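Local coordinates for PixA inclusion body protein (Burkholderia cenocepacia, PDB 4LZK), which is of unknown function but belongs to the PixA family of inclusion body proteins, which probably accumulate as intracellular protein inclusions, at the interface of chains A and B. Sequence-based numbering; all coordinates share one arbitrary frame. Chains: chain A/B, PixA inclusion body protein.

The interface of chains A and B. Residues chain A 42-43, 45; chain B 5-7, 10-12.
The side-chain amide nitrogen NE2 of A:Gln43 is held between two backbone carbonyls of chain B, O of B:Asp7 at 3.0 Å and, more weakly, O of B:Ser10 at 3.1 Å. In this PixA-family protein the N-terminal segment of chain B reaches over to chain A and lies along a loop that precedes strand 46-47; the pairing may not be the biological one. Glutamine suits the site because its primary amide offers an acceptor and a donor to the backbone N-H and C=O of one residue, B:Asp7. Its OE1 takes the N-H of B:Asp7 at 3.0 Å, on a lone pair in the carbonyl plane, while O of B:Asp7 lies 3° from the amide plane, so that the two backbone groups together fix the rotation of the amide about chi3. The chain of A:Gln43 bends at chi2 (-65°), which carries the amide across to the B:Asp7 backbone. Farther along, the main-chain O of A:Gln43 accepts the N-H of the poorly ordered B:Asn12 at 2.7 Å, with the donor tilted 24° from the carbonyl plane. A water joins O of A:Pro45 to O of B:Asn12.

Apolar groups flank these polar links. Beta-branched B:Val6 can serve two neighbours, setting CG1 over one face of the A:Gln43 amide, toward its OE1 end, and CG2 against CB of A:Ala42 at 4.0 Å. The CG2 branch of B:Ile11, anti to its backbone N, meets CD of A:Pro45 at 3.9 Å, the side chains crossing at about a right angle; proline offers a rigid apolar ring here. Within chain B, the short hydroxyl arm of B:Ser10 donates from OG to OD2 of the B:Asp7 carboxylate, from above its plane, tying together the residues whose carbonyls receive the amide.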
ATOM      1  N   ALA A  42      27.316   1.716 -21.510  1.00 18.37           N
ATOM      2  CA  ALA A  42      26.246   0.749 -21.450  1.00 17.95           C
ATOM      3  C   ALA A  42      26.627  -0.605 -20.771  1.00 21.06           C
ATOM      4  O   ALA A  42      25.758  -1.343 -20.362  1.00 18.94           O
ATOM      5  CB  ALA A  42      25.636   0.541 -22.787  1.00 18.93           C
ATOM      6  N   GLN A  43      27.918  -0.924 -20.691  1.00 19.08           N
ATOM      7  CA  GLN A  43      28.399  -2.115 -20.035  1.00 20.29           C
ATOM      8  C   GLN A  43      28.502  -1.886 -18.565  1.00 21.04           C
ATOM      9  O   GLN A  43      28.748  -2.829 -17.842  1.00 22.51           O
ATOM     10  CB  GLN A  43      29.818  -2.514 -20.537  1.00 24.12           C
ATOM     11  CG  GLN A  43      30.019  -2.511 -22.050  1.00 25.64           C
ATOM     12  CD  GLN A  43      29.212  -3.530 -22.794  1.00 27.02           C
ATOM     13  OE1 GLN A  43      29.034  -3.410 -23.985  1.00 29.81           O
ATOM     14  NE2 GLN A  43      28.777  -4.572 -22.119  1.00 29.15           N
ATOM     15  N   PRO A  45      26.092   0.348 -16.212  1.00 17.42           N
ATOM     16  CA  PRO A  45      25.035   1.325 -15.958  1.00 15.22           C
ATOM     17  C   PRO A  45      25.001   1.805 -14.509  1.00 15.73           C
ATOM     18  O   PRO A  45      25.467   1.143 -13.613  1.00 16.09           O
ATOM     19  CB  PRO A  45      23.771   0.597 -16.360  1.00 14.26           C
ATOM     20  CG  PRO A  45      24.126  -0.836 -16.331  1.00 15.70           C
ATOM     21  CD  PRO A  45      25.548  -0.893 -16.776  1.00 15.96           C
TER
ATOM     22  N   LYS B   5      27.964  -1.417 -30.565  1.00 31.79           N
ATOM     23  CA  LYS B   5      27.953  -2.798 -30.081  1.00 34.75           C
ATOM     24  C   LYS B   5      27.892  -2.790 -28.585  1.00 32.31           C
ATOM     25  O   LYS B   5      28.763  -2.217 -27.929  1.00 36.14           O
ATOM     26  CB  LYS B   5      29.213  -3.574 -30.508  1.00 33.69           C
ATOM     27  N   VAL B   6      26.878  -3.429 -28.024  1.00 29.86           N
ATOM     28  CA  VAL B   6      26.857  -3.646 -26.614  1.00 28.06           C
ATOM     29  C   VAL B   6      26.949  -5.144 -26.453  1.00 28.14           C
ATOM     30  O   VAL B   6      26.244  -5.881 -27.125  1.00 32.24           O
ATOM     31  CB  VAL B   6      25.574  -3.039 -25.971  1.00 27.49           C
ATOM     32  CG1 VAL B   6      25.519  -3.324 -24.468  1.00 28.56           C
ATOM     33  CG2 VAL B   6      25.590  -1.532 -26.151  1.00 28.04           C
ATOM     34  N   ASP B   7      27.838  -5.588 -25.591  1.00 28.46           N
ATOM     35  CA  ASP B   7      27.950  -7.024 -25.317  1.00 34.58           C
ATOM     36  C   ASP B   7      27.023  -7.424 -24.132  1.00 27.88           C
ATOM     37  O   ASP B   7      27.258  -7.068 -22.979  1.00 25.26           O
ATOM     38  CB  ASP B   7      29.387  -7.402 -25.023  1.00 35.30           C
ATOM     39  CG  ASP B   7      29.523  -8.832 -24.512  1.00 44.41           C
ATOM     40  OD1 ASP B   7      28.735  -9.726 -24.920  1.00 48.12           O
ATOM     41  OD2 ASP B   7      30.424  -9.046 -23.681  1.00 48.81           O
ATOM     42  N   SER B  10      28.617  -8.916 -20.823  1.00 40.91           N
ATOM     43  CA  SER B  10      29.481  -8.200 -19.864  1.00 36.00           C
ATOM     44  C   SER B  10      28.886  -6.863 -19.436  1.00 31.11           C
ATOM     45  O   SER B  10      29.538  -5.855 -19.370  1.00 27.63           O
ATOM     46  CB  SER B  10      30.884  -8.044 -20.418  1.00 42.51           C
ATOM     47  OG  SER B  10      30.816  -7.562 -21.727  1.00 47.65           O
ATOM     48  N   ILE B  11      27.613  -6.878 -19.091  1.00 28.85           N
ATOM     49  CA  ILE B  11      27.008  -5.728 -18.488  1.00 27.38           C
ATOM     50  C   ILE B  11      27.264  -5.880 -17.008  1.00 31.95           C
ATOM     51  O   ILE B  11      26.624  -6.666 -16.342  1.00 29.85           O
ATOM     52  CB  ILE B  11      25.505  -5.626 -18.844  1.00 25.08           C
ATOM     53  CG1 ILE B  11      25.378  -5.361 -20.366  1.00 25.83           C
ATOM     54  CG2 ILE B  11      24.846  -4.541 -18.024  1.00 26.35           C
ATOM     55  CD1 ILE B  11      24.033  -5.574 -20.962  1.00 27.07           C
ATOM     56  N   ASN B  12      28.184  -5.089 -16.492  1.00 33.51           N
ATOM     57  CA  ASN B  12      28.604  -5.236 -15.127  1.00 37.74           C
ATOM     58  C   ASN B  12      27.922  -4.255 -14.166  1.00 33.72           C
ATOM     59  O   ASN B  12      27.957  -3.030 -14.344  1.00 32.33           O
ATOM     60  CB  ASN B  12      30.132  -5.240 -15.087  1.00 47.34           C
ATOM     61  CG  ASN B  12      30.718  -6.523 -15.764  1.00 58.37           C
ATOM     62  OD1 ASN B  12      30.799  -7.593 -15.144  1.00 67.60           O
ATOM     63  ND2 ASN B  12      31.075  -6.424 -17.060  1.00 58.46           N
TER
HETATM   64  O   HOH W   1      27.223  -0.806 -13.028  1.00 26.57           O